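Local coordinates for protein transglutaminase elicitor (Phytophthora sojae, PDB 3TW5) that probably cross-links proteins by joining glutamine side chains to lysine amines, and probably acts as a pathogen-associated molecular pattern in plant immunity, at residues Met19-Pro27 and Leu308-Ile316; Glu138-His147 and Met357-Cys365. The protein carries 1 engineered substitution. All coordinates share one frame; numbering follows the deposited sequence.

Contact 1: Met19-Pro27 and Leu308-Ile316; sequences MEMTLKDLP and LELDDAGEI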
loop_
_atom_site.group_PDB
_atom_site.type_symbol
_atom_site.label_atom_id
_atom_site.label_comp_id
_atom_site.label_asym_id
_atom_site.label_seq_id
_atom_site.Cartn_x
_atom_site.Cartn_y
_atom_site.Cartn_z
ATOM N N MET A 19 -5.947 -22.586 -3.821
ATOM C CA MET A 19 -6.238 -21.504 -4.764
ATOM C C MET A 19 -6.898 -22.072 -6.017
ATOM O O MET A 19 -6.533 -23.158 -6.477
ATOM C CB MET A 19 -4.957 -20.753 -5.155
ATOM C CG MET A 19 -4.240 -20.008 -4.027
ATOM S SD MET A 19 -5.109 -18.570 -3.362
ATOM C CE MET A 19 -5.951 -19.286 -1.952
ATOM N N GLU A 20 -7.870 -21.346 -6.568
ATOM C CA GLU A 20 -8.486 -21.755 -7.828
ATOM C C GLU A 20 -7.541 -21.436 -8.988
ATOM O O GLU A 20 -7.072 -20.305 -9.127
ATOM C CB GLU A 20 -9.860 -21.098 -8.024
ATOM C CG GLU A 20 -10.593 -21.525 -9.302
ATOM C CD GLU A 20 -10.758 -23.035 -9.422
ATOM O OE1 GLU A 20 -11.631 -23.599 -8.728
ATOM O OE2 GLU A 20 -10.019 -23.657 -10.217
ATOM N N MET A 21 -7.265 -22.447 -9.808
ATOM C CA MET A 21 -6.259 -22.345 -10.862
ATOM C C MET A 21 -6.857 -22.508 -12.262
ATOM O O MET A 21 -6.170 -22.292 -13.264
ATOM C CB MET A 21 -5.158 -23.387 -10.640
ATOM C CG MET A 21 -4.550 -23.387 -9.241
ATOM S SD MET A 21 -3.078 -22.361 -9.081
ATOM C CE MET A 21 -1.821 -23.469 -9.716
ATOM N N THR A 22 -8.130 -22.895 -12.322
ATOM C CA THR A 22 -8.845 -23.045 -13.590
ATOM C C THR A 22 -9.467 -21.706 -13.978
ATOM O O THR A 22 -10.383 -21.219 -13.307
ATOM C CB THR A 22 -9.930 -24.147 -13.511
ATOM O OG1 THR A 22 -9.332 -25.376 -13.080
ATOM C CG2 THR A 22 -10.584 -24.365 -14.866
ATOM N N LEU A 23 -8.961 -21.124 -15.064
ATOM C CA LEU A 23 -9.336 -19.772 -15.488
ATOM C C LEU A 23 -10.843 -19.546 -15.586
ATOM O O LEU A 23 -11.346 -18.530 -15.103
ATOM C CB LEU A 23 -8.652 -19.416 -16.812
ATOM C CG LEU A 23 -8.911 -18.045 -17.449
ATOM C CD1 LEU A 23 -8.572 -16.887 -16.516
ATOM C CD2 LEU A 23 -8.129 -17.926 -18.742
ATOM N N LYS A 24 -11.553 -20.492 -16.205
ATOM C CA LYS A 24 -13.002 -20.382 -16.423
ATOM C C LYS A 24 -13.804 -20.374 -15.116
ATOM O O LYS A 24 -14.947 -19.910 -15.087
ATOM C CB LYS A 24 -13.498 -21.501 -17.345
ATOM N N ASP A 25 -13.198 -20.879 -14.044
ATOM C CA ASP A 25 -13.846 -20.933 -12.733
ATOM C C ASP A 25 -13.501 -19.739 -11.835
ATOM O O ASP A 25 -14.078 -19.587 -10.756
ATOM C CB ASP A 25 -13.504 -22.249 -12.020
ATOM C CG ASP A 25 -14.034 -23.471 -12.757
ATOM O OD1 ASP A 25 -14.956 -23.315 -13.589
ATOM O OD2 ASP A 25 -13.529 -24.589 -12.498
ATOM N N LEU A 26 -12.566 -18.902 -12.278
ATOM C CA LEU A 26 -12.187 -17.705 -11.528
ATOM C C LEU A 26 -13.198 -16.586 -11.731
ATOM O O LEU A 26 -13.777 -16.466 -12.809
ATOM C CB LEU A 26 -10.793 -17.218 -11.938
ATOM C CG LEU A 26 -9.570 -18.006 -11.462
ATOM C CD1 LEU A 26 -8.339 -17.484 -12.164
ATOM C CD2 LEU A 26 -9.392 -17.931 -9.951
ATOM N N PRO A 27 -13.420 -15.763 -10.691
ATOM C CA PRO A 27 -14.263 -14.584 -10.870
ATOM C C PRO A 27 -13.573 -13.545 -11.752
ATOM O O PRO A 27 -12.343 -13.524 -11.841
ATOM C CB PRO A 27 -14.433 -14.053 -9.444
ATOM C CG PRO A 27 -13.258 -14.574 -8.700
ATOM C CD PRO A 27 -12.970 -15.914 -9.295
ATOM N N LEU A 308 -2.101 -15.508 -20.692
ATOM C CA LEU A 308 -2.092 -16.607 -19.734
ATOM C C LEU A 308 -1.906 -17.932 -20.463
ATOM O O LEU A 308 -2.508 -18.159 -21.517
ATOM C CB LEU A 308 -3.379 -16.629 -18.905
ATOM C CG LEU A 308 -3.590 -15.531 -17.858
ATOM C CD1 LEU A 308 -4.916 -15.739 -17.144
ATOM C CD2 LEU A 308 -2.447 -15.489 -16.853
ATOM N N GLU A 309 -1.060 -18.795 -19.908
ATOM C CA GLU A 309 -0.823 -20.115 -20.484
ATOM C C GLU A 309 -1.723 -21.156 -19.832
ATOM O O GLU A 309 -1.758 -21.281 -18.606
ATOM C CB GLU A 309 0.642 -20.515 -20.337
ATOM C CG GLU A 309 1.600 -19.642 -21.118
ATOM C CD GLU A 309 3.007 -19.674 -20.559
ATOM O OE1 GLU A 309 3.287 -20.522 -19.690
ATOM O OE2 GLU A 309 3.837 -18.848 -20.987
ATOM N N LEU A 310 -2.450 -21.892 -20.669
ATOM C CA LEU A 310 -3.386 -22.917 -20.216
ATOM C C LEU A 310 -2.948 -24.303 -20.668
ATOM O O LEU A 310 -2.387 -24.460 -21.752
ATOM C CB LEU A 310 -4.786 -22.619 -20.755
ATOM C CG LEU A 310 -5.771 -21.765 -19.945
ATOM C CD1 LEU A 310 -5.177 -20.449 -19.450
ATOM C CD2 LEU A 310 -7.019 -21.499 -20.776
ATOM N N ASP A 311 -3.195 -25.306 -19.831
ATOM C CA ASP A 311 -3.009 -26.699 -20.235
ATOM C C ASP A 311 -4.324 -27.245 -20.806
ATOM O O ASP A 311 -5.272 -26.482 -21.011
ATOM C CB ASP A 311 -2.491 -27.555 -19.066
ATOM C CG ASP A 311 -3.510 -27.714 -17.940
ATOM O OD1 ASP A 311 -4.601 -27.104 -17.998
ATOM O OD2 ASP A 311 -3.210 -28.461 -16.984
ATOM N N ASP A 312 -4.378 -28.551 -21.057
ATOM C CA ASP A 312 -5.587 -29.192 -21.588
ATOM C C ASP A 312 -6.817 -29.005 -20.702
ATOM O O ASP A 312 -7.913 -28.755 -21.205
ATOM C CB ASP A 312 -5.342 -30.679 -21.835
ATOM C CG ASP A 312 -4.481 -30.929 -23.052
ATOM O OD1 ASP A 312 -3.669 -31.880 -23.017
ATOM O OD2 ASP A 312 -4.614 -30.174 -24.044
ATOM N N ALA A 313 -6.627 -29.120 -19.389
ATOM C CA ALA A 313 -7.717 -28.964 -18.425
ATOM C C ALA A 313 -8.136 -27.503 -18.243
ATOM O O ALA A 313 -9.025 -27.203 -17.442
ATOM C CB ALA A 313 -7.336 -29.585 -17.082
ATOM N N GLY A 314 -7.496 -26.601 -18.987
ATOM C CA GLY A 314 -7.802 -25.173 -18.918
ATOM C C GLY A 314 -7.314 -24.534 -17.633
ATOM O O GLY A 314 -7.882 -23.544 -17.160
ATOM N N GLU A 315 -6.255 -25.110 -17.073
ATOM C CA GLU A 315 -5.668 -24.627 -15.835
ATOM C C GLU A 315 -4.493 -23.701 -16.130
ATOM O O GLU A 315 -3.686 -23.979 -17.016
ATOM C CB GLU A 315 -5.229 -25.813 -14.972
ATOM C CG GLU A 315 -4.980 -25.460 -13.517
ATOM C CD GLU A 315 -5.158 -26.643 -12.580
ATOM O OE1 GLU A 315 -6.295 -27.157 -12.468
ATOM O OE2 GLU A 315 -4.160 -27.045 -11.941
ATOM N N ILE A 316 -4.412 -22.596 -15.392
ATOM C CA ILE A 316 -3.337 -21.622 -15.562
ATOM C C ILE A 316 -2.013 -22.201 -15.069
ATOM O O ILE A 316 -1.866 -22.521 -13.886
ATOM C CB ILE A 316 -3.628 -20.296 -14.824
ATOM C CG1 ILE A 316 -5.008 -19.754 -15.198
ATOM C CG2 ILE A 316 -2.548 -19.268 -15.139
ATOM C CD1 ILE A 316 -5.565 -18.763 -14.207
#
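L23 carries the apolar half of this contact. Its two methyl branches divide the work: CD1 meets L308 CD1 at 3.9 Å, while CD2 reaches CD1 of L310. Behind them, L23 CB lies against CG1 of I316. L26 closes this side, its CD1 3.7 Å from I316 CD1. With CG anti to the backbone N (chi1 180°), L23 places its two methyls against L308 and L310.

The backbones meet at a single bridge, T22 with E315. I316 N donates to M21 O at 2.8 Å in a nearly straight bond of 170°. The bond from L23 N to G314 O, 3.4 Å long, is weak.

The other side is more polar and nearer solvent: M21, T22 and E315 are partly exposed, whereas L23, L26, L308, L310 and I316 are buried. The E315 chain runs past M21, with its CG 3.6 Å from M21 CB. T22 CG2 rests near G314 O. The type I turn D311-G314 shapes this edge, and D311 OD1 accepts the backbone N-H of E315 at 2.8 Å.

The contact joins the loop between helix 5-15 and strand 29-31 to the hairpin of strands 299-310 and 316-321. Helix 202-215 packs on L23 and L26 through H206. Strand 269-280 touches L23 and L310 through V271.

Contact 2: Glu138-His147 and Met357-Cys365; sequences ETEPKCPVKH and MLLKKSAAC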
loop_
_atom_site.group_PDB
_atom_site.type_symbol
_atom_site.label_atom_id
_atom_site.label_comp_id
_atom_site.label_asym_id
_atom_site.label_seq_id
_atom_site.Cartn_x
_atom_site.Cartn_y
_atom_site.Cartn_z
ATOM N N GLU A 138 -7.667 -1.623 9.751
ATOM C CA GLU A 138 -8.253 -0.687 10.708
ATOM C C GLU A 138 -9.491 0.025 10.147
ATOM O O GLU A 138 -9.446 0.591 9.052
ATOM C CB GLU A 138 -7.199 0.330 11.155
ATOM C CG GLU A 138 -7.204 0.630 12.640
ATOM C CD GLU A 138 -6.598 -0.489 13.471
ATOM O OE1 GLU A 138 -5.469 -0.930 13.164
ATOM O OE2 GLU A 138 -7.253 -0.922 14.442
ATOM N N THR A 139 -10.591 -0.026 10.900
ATOM C CA THR A 139 -11.811 0.709 10.569
ATOM C C THR A 139 -11.492 2.199 10.503
ATOM O O THR A 139 -10.812 2.725 11.387
ATOM C CB THR A 139 -12.917 0.470 11.622
ATOM O OG1 THR A 139 -13.128 -0.935 11.795
ATOM C CG2 THR A 139 -14.228 1.118 11.200
ATOM N N GLU A 140 -11.974 2.873 9.459
ATOM C CA GLU A 140 -11.675 4.290 9.249
ATOM C C GLU A 140 -12.238 5.180 10.354
ATOM O O GLU A 140 -13.394 5.014 10.745
ATOM C CB GLU A 140 -12.197 4.768 7.891
ATOM C CG GLU A 140 -11.756 6.190 7.538
ATOM C CD GLU A 140 -12.421 6.737 6.297
ATOM O OE1 GLU A 140 -11.734 7.434 5.521
ATOM O OE2 GLU A 140 -13.627 6.481 6.098
ATOM N N PRO A 141 -11.415 6.118 10.865
ATOM C CA PRO A 141 -11.915 7.169 11.742
ATOM C C PRO A 141 -12.970 7.991 11.009
ATOM O O PRO A 141 -12.735 8.422 9.876
ATOM C CB PRO A 141 -10.675 8.029 12.004
ATOM C CG PRO A 141 -9.533 7.141 11.769
ATOM C CD PRO A 141 -9.952 6.193 10.697
ATOM N N LYS A 142 -14.126 8.188 11.638
ATOM C CA LYS A 142 -15.230 8.891 10.988
ATOM C C LYS A 142 -15.335 10.353 11.429
ATOM O O LYS A 142 -15.273 11.262 10.596
ATOM C CB LYS A 142 -16.559 8.158 11.209
ATOM C CG LYS A 142 -17.593 8.423 10.118
ATOM C CD LYS A 142 -19.022 8.206 10.605
ATOM C CE LYS A 142 -19.428 6.735 10.589
ATOM N NZ LYS A 142 -20.768 6.538 11.220
ATOM N N CYS A 143 -15.484 10.575 12.732
ATOM C CA CYS A 143 -15.698 11.923 13.257
ATOM C C CYS A 143 -14.804 12.214 14.479
ATOM O O CYS A 143 -14.315 11.276 15.115
ATOM C CB CYS A 143 -17.190 12.133 13.559
ATOM S SG CYS A 143 -17.828 11.141 14.919
ATOM N N PRO A 144 -14.579 13.512 14.802
ATOM C CA PRO A 144 -13.613 13.919 15.837
ATOM C C PRO A 144 -13.845 13.322 17.225
ATOM O O PRO A 144 -14.977 12.992 17.581
ATOM C CB PRO A 144 -13.780 15.442 15.891
ATOM C CG PRO A 144 -14.282 15.811 14.551
ATOM C CD PRO A 144 -15.193 14.688 14.157
ATOM N N VAL A 145 -12.760 13.189 17.990
ATOM C CA VAL A 145 -12.797 12.656 19.355
ATOM C C VAL A 145 -12.030 13.575 20.307
ATOM O O VAL A 145 -10.863 13.898 20.066
ATOM C CB VAL A 145 -12.189 11.231 19.439
ATOM C CG1 VAL A 145 -12.289 10.680 20.860
ATOM C CG2 VAL A 145 -12.875 10.295 18.470
ATOM N N LYS A 146 -12.691 13.993 21.383
ATOM C CA LYS A 146 -12.046 14.803 22.413
ATOM C C LYS A 146 -11.606 13.916 23.571
ATOM O O LYS A 146 -12.398 13.133 24.105
ATOM C CB LYS A 146 -12.980 15.915 22.906
ATOM N N HIS A 147 -10.334 14.034 23.940
ATOM C CA HIS A 147 -9.773 13.277 25.053
ATOM C C HIS A 147 -8.799 14.151 25.831
ATOM O O HIS A 147 -7.823 14.651 25.269
ATOM C CB HIS A 147 -9.077 12.015 24.545
ATOM C CG HIS A 147 -8.701 11.057 25.630
ATOM N ND1 HIS A 147 -7.498 11.127 26.299
ATOM C CD2 HIS A 147 -9.371 10.010 26.165
ATOM C CE1 HIS A 147 -7.442 10.160 27.200
ATOM N NE2 HIS A 147 -8.566 9.469 27.138
ATOM N N MET A 357 -8.087 2.974 21.437
ATOM C CA MET A 357 -9.143 3.590 22.236
ATOM C C MET A 357 -9.791 4.758 21.490
ATOM O O MET A 357 -11.019 4.875 21.456
ATOM C CB MET A 357 -8.577 4.031 23.595
ATOM C CG MET A 357 -9.563 4.724 24.536
ATOM S SD MET A 357 -9.635 6.521 24.329
ATOM C CE MET A 357 -7.966 6.990 24.783
ATOM N N LEU A 358 -8.956 5.605 20.889
ATOM C CA LEU A 358 -9.426 6.768 20.135
ATOM C C LEU A 358 -10.073 6.368 18.808
ATOM O O LEU A 358 -11.074 6.960 18.401
ATOM C CB LEU A 358 -8.283 7.762 19.904
ATOM C CG LEU A 358 -7.711 8.517 21.111
ATOM C CD1 LEU A 358 -6.467 9.288 20.710
ATOM C CD2 LEU A 358 -8.739 9.453 21.742
ATOM N N LEU A 359 -9.496 5.361 18.152
ATOM C CA LEU A 359 -10.034 4.819 16.902
ATOM C C LEU A 359 -11.446 4.254 17.062
ATOM O O LEU A 359 -12.295 4.442 16.189
ATOM C CB LEU A 359 -9.107 3.736 16.342
ATOM C CG LEU A 359 -7.818 4.169 15.640
ATOM C CD1 LEU A 359 -6.848 3.006 15.584
ATOM C CD2 LEU A 359 -8.090 4.709 14.243
ATOM N N LYS A 360 -11.687 3.563 18.177
ATOM C CA LYS A 360 -12.993 2.969 18.453
ATOM C C LYS A 360 -14.067 4.038 18.639
ATOM O O LYS A 360 -15.199 3.872 18.184
ATOM C CB LYS A 360 -12.939 2.063 19.688
ATOM C CG LYS A 360 -14.171 1.181 19.848
ATOM C CD LYS A 360 -14.379 0.740 21.288
ATOM C CE LYS A 360 -15.712 0.017 21.443
ATOM N NZ LYS A 360 -15.940 -0.448 22.838
ATOM N N LYS A 361 -13.702 5.129 19.308
ATOM C CA LYS A 361 -14.616 6.243 19.533
ATOM C C LYS A 361 -14.879 7.026 18.251
ATOM O O LYS A 361 -15.981 7.526 18.040
ATOM C CB LYS A 361 -14.072 7.175 20.615
ATOM C CG LYS A 361 -14.118 6.591 22.014
ATOM C CD LYS A 361 -13.552 7.565 23.028
ATOM C CE LYS A 361 -13.653 7.003 24.433
ATOM N NZ LYS A 361 -12.974 7.891 25.410
ATOM N N SER A 362 -13.863 7.120 17.398
ATOM C CA SER A 362 -13.975 7.843 16.134
ATOM C C SER A 362 -14.904 7.146 15.143
ATOM O O SER A 362 -15.685 7.801 14.449
ATOM C CB SER A 362 -12.598 8.032 15.510
ATOM O OG SER A 362 -12.634 9.033 14.514
ATOM N N ALA A 363 -14.808 5.820 15.085
ATOM C CA ALA A 363 -15.605 5.013 14.167
ATOM C C ALA A 363 -17.065 4.907 14.606
ATOM O O ALA A 363 -17.966 4.840 13.767
ATOM C CB ALA A 363 -14.993 3.626 14.015
ATOM N N ALA A 364 -17.285 4.889 15.920
ATOM C CA ALA A 364 -18.630 4.784 16.487
ATOM C C ALA A 364 -19.278 6.158 16.675
ATOM O O ALA A 364 -20.462 6.252 17.014
ATOM C CB ALA A 364 -18.591 4.019 17.807
ATOM N N CYS A 365 -18.496 7.210 16.438
ATOM C CA CYS A 365 -18.926 8.602 16.610
ATOM C C CYS A 365 -19.436 8.922 18.025
ATOM O O CYS A 365 -20.609 9.252 18.221
ATOM C CB CYS A 365 -19.914 9.034 15.511
ATOM S SG CYS A 365 -19.107 9.805 14.065
#
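M357 lays its methyl over one face of the H147 ring, with CE 3.8 Å from the ring centroid. This is a CH-pi contact, made where the C-terminal helix 352-364 packs on strand 145-147 and the loop before it. The C143-C365 disulfide fastens the end of that helix to the loop. The short axes of strand 145-147 and helix 357-364 are inclined at 142° between their N-to-C directions, 8.9 Å apart at closest. M357 has CG anti to its N and then bends at chi2 (-89°) and chi3, which folds CE back onto the ring. K361 NZ lies at the ring's edge, near its plane. F68 meets H147 from outside the two segments.

V145 fills the middle. Its CG1 touches CD2 of L358 and CB of K361, while CG2 sits 3.5 Å from the backbone N of S362. On the other flank, L359 lies alongside P141, CD2 to CG. L359 CD1 meets CG of E138; the E138 carboxylate is hydrogen-bonded to the hydroxyls of Y165 and Y352. A363 CB packs on T139 CG2. L157 and V161 of helix 154-167 touch L358 and L359, respectively.

S362 is the polar centre. Its O accepts C143 N at 3.3 Å and, weakly, K142 N. Its hydroxyl donates to C143 O at 2.9 Å, from above the carbonyl plane. The loop backbone and this one serine thus grip each other both ways. C365 leaves the helix with positive phi, and its SG joins SG of C143 at 2.0 Å.

Contacts 1 and 2 are separate places in one chain. Their centres are about 43 Å apart and their nearest atoms about 21 Å, so they do not touch. Along the sequence their segments alternate: 19-27, 138-147, 308-316, 357-365. Each contact ties an earlier part of the chain to a much later one, across 280 and 209 intervening residues. Contact 1 fastens a loop to the edge of the large antiparallel sheet and has no covalent link. Contact 2 holds the C-terminal helix and includes a disulfide. Their centres are about 28 Å and 22 Å from the centre of the chain.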